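Local structure of tryptophan synthase alpha chain (Campylobacter jejuni, 3THA) at residues L105-K110 with E136-I142. The protein probably carries out the aldol cleavage of indoleglycerol phosphate to indole and glyceraldehyde 3-phosphate, as the alpha subunit of tryptophan synthase. Numbering follows the deposited sequence.
Sequences LEKFVK and ECERYNI
V109 of 105-110 meets E136 and Y140 of 136-142 where two successive outer helices of the TIM barrel lie side by side, a worked example of how such a seam is built: apolar on the side of strand 117-121, charged on the side farther from it. The axes of the helical segments 105-110 and 136-140 approach to 9.5 Å, inclined at 38° in the same general direction. V109 fills the seam with both methyls. CG1, anti to the backbone N (chi1 -179°), reaches CD1 of Y140 at 3.8 Å and extends on to CG1 of I142, while CG2 rests 3.9 Å from CB of E136. The Y140 ring is clamped between aliphatic groups: CB of K110 makes a CH-pi contact over one face, 4.0 Å from the centroid, and CG of R139 lies against the opposite face, toward the rim. Farther out, the Y140 hydroxyl gives a weak hydrogen bond (3.4 Å, OH to OE2) to E106, whose carboxylate stands nearly perpendicular to the ring. That same OE2 comes within 3.2 Å of OE1 of E136, two carboxylates with no hydrogen bond between them, their closeness probably eased by R139. Its NH1 bonds E136 OE1 at 3.0 Å from the syn side, tilted 28° out of the carboxylate plane, but its salt bridge to E106 OE2 is long, with the oxygen well out of the guanidinium plane. After Y140, a Schellman motif at N141 turns the chain toward strand 143-148, with K113 of the facing helix bonding the N141 carbonyl. C137 and I142 settle on L120 of strand 117-121, joined there by F108, while L105 leans on helix 97-103.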
ATOM      1  N   LEU B 105       6.426 -13.911 -15.015  1.00 59.84           N
ATOM      2  CA  LEU B 105       5.058 -13.524 -15.370  1.00 60.09           C
ATOM      3  C   LEU B 105       4.160 -14.659 -15.897  1.00 61.38           C
ATOM      4  O   LEU B 105       3.021 -14.889 -15.404  1.00 59.73           O
ATOM      5  CB  LEU B 105       5.096 -12.418 -16.384  1.00 60.70           C
ATOM      6  CG  LEU B 105       4.765 -10.976 -16.034  1.00 61.78           C
ATOM      7  CD1 LEU B 105       5.613 -10.398 -14.870  1.00 60.67           C
ATOM      8  CD2 LEU B 105       4.989 -10.191 -17.328  1.00 62.15           C
ATOM      9  N   GLU B 106       4.692 -15.352 -16.899  1.00 62.76           N
ATOM     10  CA  GLU B 106       4.072 -16.530 -17.453  1.00 64.48           C
ATOM     11  C   GLU B 106       3.882 -17.630 -16.398  1.00 63.94           C
ATOM     12  O   GLU B 106       2.754 -18.104 -16.198  1.00 63.29           O
ATOM     13  CB  GLU B 106       4.911 -17.018 -18.648  1.00 67.16           C
ATOM     14  CG  GLU B 106       4.518 -18.337 -19.197  1.00 71.68           C
ATOM     15  CD  GLU B 106       4.836 -18.433 -20.670  1.00 79.69           C
ATOM     16  OE1 GLU B 106       5.984 -18.827 -21.025  1.00 82.19           O
ATOM     17  OE2 GLU B 106       3.922 -18.115 -21.472  1.00 81.70           O
ATOM     18  N   LYS B 107       4.968 -18.046 -15.737  1.00 63.77           N
ATOM     19  CA  LYS B 107       4.888 -19.112 -14.729  1.00 63.85           C
ATOM     20  C   LYS B 107       3.742 -18.862 -13.712  1.00 61.54           C
ATOM     21  O   LYS B 107       2.967 -19.767 -13.359  1.00 60.80           O
ATOM     22  CB  LYS B 107       6.236 -19.252 -13.979  1.00 64.93           C
ATOM     23  CG  LYS B 107       7.214 -20.297 -14.502  1.00 68.62           C
ATOM     24  CD  LYS B 107       7.847 -19.931 -15.860  1.00 74.15           C
ATOM     25  CE  LYS B 107       8.589 -21.141 -16.501  1.00 78.30           C
ATOM     26  NZ  LYS B 107       9.036 -20.904 -17.927  1.00 80.04           N
ATOM     27  N   PHE B 108       3.672 -17.615 -13.239  1.00 59.95           N
ATOM     28  CA  PHE B 108       2.671 -17.191 -12.262  1.00 57.84           C
ATOM     29  C   PHE B 108       1.220 -17.377 -12.744  1.00 57.29           C
ATOM     30  O   PHE B 108       0.359 -17.940 -12.023  1.00 56.74           O
ATOM     31  CB  PHE B 108       2.890 -15.719 -11.893  1.00 55.93           C
ATOM     32  CG  PHE B 108       2.046 -15.279 -10.753  1.00 55.67           C
ATOM     33  CD1 PHE B 108       0.864 -14.602 -10.980  1.00 52.63           C
ATOM     34  CD2 PHE B 108       2.399 -15.619  -9.427  1.00 54.48           C
ATOM     35  CE1 PHE B 108       0.062 -14.224  -9.910  1.00 55.91           C
ATOM     36  CE2 PHE B 108       1.608 -15.241  -8.370  1.00 52.84           C
ATOM     37  CZ  PHE B 108       0.431 -14.549  -8.607  1.00 52.79           C
ATOM     38  N   VAL B 109       0.964 -16.869 -13.942  1.00 57.38           N
ATOM     39  CA  VAL B 109      -0.379 -16.771 -14.467  1.00 58.56           C
ATOM     40  C   VAL B 109      -0.926 -18.146 -14.763  1.00 60.27           C
ATOM     41  O   VAL B 109      -2.054 -18.434 -14.413  1.00 60.39           O
ATOM     42  CB  VAL B 109      -0.463 -15.855 -15.727  1.00 59.29           C
ATOM     43  CG1 VAL B 109      -1.906 -15.767 -16.241  1.00 59.14           C
ATOM     44  CG2 VAL B 109       0.059 -14.470 -15.415  1.00 57.54           C
ATOM     45  N   LYS B 110      -0.116 -18.988 -15.399  1.00 62.84           N
ATOM     46  CA  LYS B 110      -0.480 -20.374 -15.668  1.00 64.96           C
ATOM     47  C   LYS B 110      -0.780 -21.105 -14.354  1.00 65.15           C
ATOM     48  O   LYS B 110      -1.810 -21.762 -14.217  1.00 65.73           O
ATOM     49  CB  LYS B 110       0.657 -21.059 -16.433  1.00 66.23           C
ATOM     50  CG  LYS B 110       0.572 -22.577 -16.499  1.00 68.42           C
ATOM     51  CD  LYS B 110       1.525 -23.077 -17.573  1.00 72.18           C
ATOM     52  CE  LYS B 110       1.645 -24.596 -17.599  1.00 74.36           C
ATOM     53  NZ  LYS B 110       2.089 -25.069 -18.965  1.00 77.49           N
ATOM     54  N   GLU B 136       0.013 -12.142 -20.872  1.00 62.76           N
ATOM     55  CA  GLU B 136      -0.145 -13.441 -20.250  1.00 62.70           C
ATOM     56  C   GLU B 136      -1.565 -13.683 -19.766  1.00 61.86           C
ATOM     57  O   GLU B 136      -2.038 -14.780 -19.880  1.00 62.54           O
ATOM     58  CB  GLU B 136       0.853 -13.659 -19.132  1.00 61.62           C
ATOM     59  CG  GLU B 136       2.266 -13.487 -19.584  1.00 63.94           C
ATOM     60  CD  GLU B 136       2.615 -14.426 -20.699  1.00 67.08           C
ATOM     61  OE1 GLU B 136       2.203 -15.603 -20.633  1.00 69.54           O
ATOM     62  OE2 GLU B 136       3.297 -13.994 -21.648  1.00 68.14           O
ATOM     63  N   CYS B 137      -2.258 -12.682 -19.236  1.00 61.26           N
ATOM     64  CA  CYS B 137      -3.644 -12.935 -18.821  1.00 61.64           C
ATOM     65  C   CYS B 137      -4.565 -13.301 -20.012  1.00 64.07           C
ATOM     66  O   CYS B 137      -5.281 -14.291 -19.918  1.00 64.40           O
ATOM     67  CB  CYS B 137      -4.246 -11.813 -17.982  1.00 59.59           C
ATOM     68  SG  CYS B 137      -3.420 -11.477 -16.384  1.00 58.21           S
ATOM     69  N   GLU B 138      -4.566 -12.533 -21.107  1.00 65.67           N
ATOM     70  CA  GLU B 138      -5.324 -12.969 -22.309  1.00 68.88           C
ATOM     71  C   GLU B 138      -4.979 -14.425 -22.610  1.00 70.06           C
ATOM     72  O   GLU B 138      -5.862 -15.260 -22.825  1.00 71.19           O
ATOM     73  CB  GLU B 138      -4.975 -12.168 -23.574  1.00 69.74           C
ATOM     74  CG  GLU B 138      -5.425 -10.716 -23.664  1.00 71.65           C
ATOM     75  CD  GLU B 138      -4.836 -10.013 -24.933  1.00 77.19           C
ATOM     76  OE1 GLU B 138      -4.815 -10.625 -26.048  1.00 79.17           O
ATOM     77  OE2 GLU B 138      -4.382  -8.849 -24.809  1.00 77.44           O
ATOM     78  N   ARG B 139      -3.679 -14.718 -22.616  1.00 70.77           N
ATOM     79  CA  ARG B 139      -3.165 -16.041 -23.002  1.00 73.05           C
ATOM     80  C   ARG B 139      -3.768 -17.215 -22.209  1.00 72.83           C
ATOM     81  O   ARG B 139      -3.956 -18.288 -22.773  1.00 74.63           O
ATOM     82  CB  ARG B 139      -1.623 -16.070 -22.932  1.00 73.22           C
ATOM     83  CG  ARG B 139      -1.006 -17.467 -23.128  1.00 76.83           C
ATOM     84  CD  ARG B 139       0.525 -17.485 -23.094  1.00 78.64           C
ATOM     85  NE  ARG B 139       1.050 -17.115 -24.403  1.00 82.44           N
ATOM     86  CZ  ARG B 139       1.866 -16.090 -24.620  1.00 83.76           C
ATOM     87  NH1 ARG B 139       2.306 -15.351 -23.605  1.00 81.82           N
ATOM     88  NH2 ARG B 139       2.274 -15.828 -25.851  1.00 85.71           N
ATOM     89  N   TYR B 140      -4.040 -17.023 -20.915  1.00 70.79           N
ATOM     90  CA  TYR B 140      -4.569 -18.103 -20.065  1.00 70.54           C
ATOM     91  C   TYR B 140      -6.016 -17.888 -19.616  1.00 69.61           C
ATOM     92  O   TYR B 140      -6.522 -18.613 -18.754  1.00 68.86           O
ATOM     93  CB  TYR B 140      -3.659 -18.316 -18.852  1.00 69.36           C
ATOM     94  CG  TYR B 140      -2.290 -18.839 -19.214  1.00 70.82           C
ATOM     95  CD1 TYR B 140      -1.196 -17.974 -19.290  1.00 70.86           C
ATOM     96  CD2 TYR B 140      -2.088 -20.201 -19.498  1.00 72.83           C
ATOM     97  CE1 TYR B 140       0.085 -18.445 -19.621  1.00 73.17           C
ATOM     98  CE2 TYR B 140      -0.819 -20.690 -19.849  1.00 75.16           C
ATOM     99  CZ  TYR B 140       0.267 -19.804 -19.912  1.00 76.10           C
ATOM    100  OH  TYR B 140       1.536 -20.261 -20.253  1.00 78.04           O
ATOM    101  N   ASN B 141      -6.674 -16.897 -20.218  1.00 69.10           N
ATOM    102  CA  ASN B 141      -8.052 -16.557 -19.883  1.00 68.73           C
ATOM    103  C   ASN B 141      -8.242 -16.207 -18.405  1.00 66.36           C
ATOM    104  O   ASN B 141      -9.092 -16.765 -17.709  1.00 66.84           O
ATOM    105  CB  ASN B 141      -8.994 -17.689 -20.292  1.00 71.15           C
ATOM    106  CG  ASN B 141      -9.429 -17.600 -21.742  1.00 73.28           C
ATOM    107  OD1 ASN B 141      -9.290 -16.568 -22.411  1.00 74.81           O
ATOM    108  ND2 ASN B 141     -10.002 -18.676 -22.220  1.00 77.37           N
ATOM    109  N   ILE B 142      -7.390 -15.301 -17.940  1.00 64.01           N
ATOM    110  CA  ILE B 142      -7.436 -14.756 -16.602  1.00 60.98           C
ATOM    111  C   ILE B 142      -7.661 -13.285 -16.846  1.00 59.89           C
ATOM    112  O   ILE B 142      -7.059 -12.681 -17.736  1.00 60.19           O
ATOM    113  CB  ILE B 142      -6.102 -14.970 -15.872  1.00 59.69           C
ATOM    114  CG1 ILE B 142      -6.031 -16.370 -15.296  1.00 61.03           C
ATOM    115  CG2 ILE B 142      -5.971 -14.032 -14.740  1.00 59.05           C
ATOM    116  CD1 ILE B 142      -6.537 -16.464 -13.873  1.00 61.60           C
TER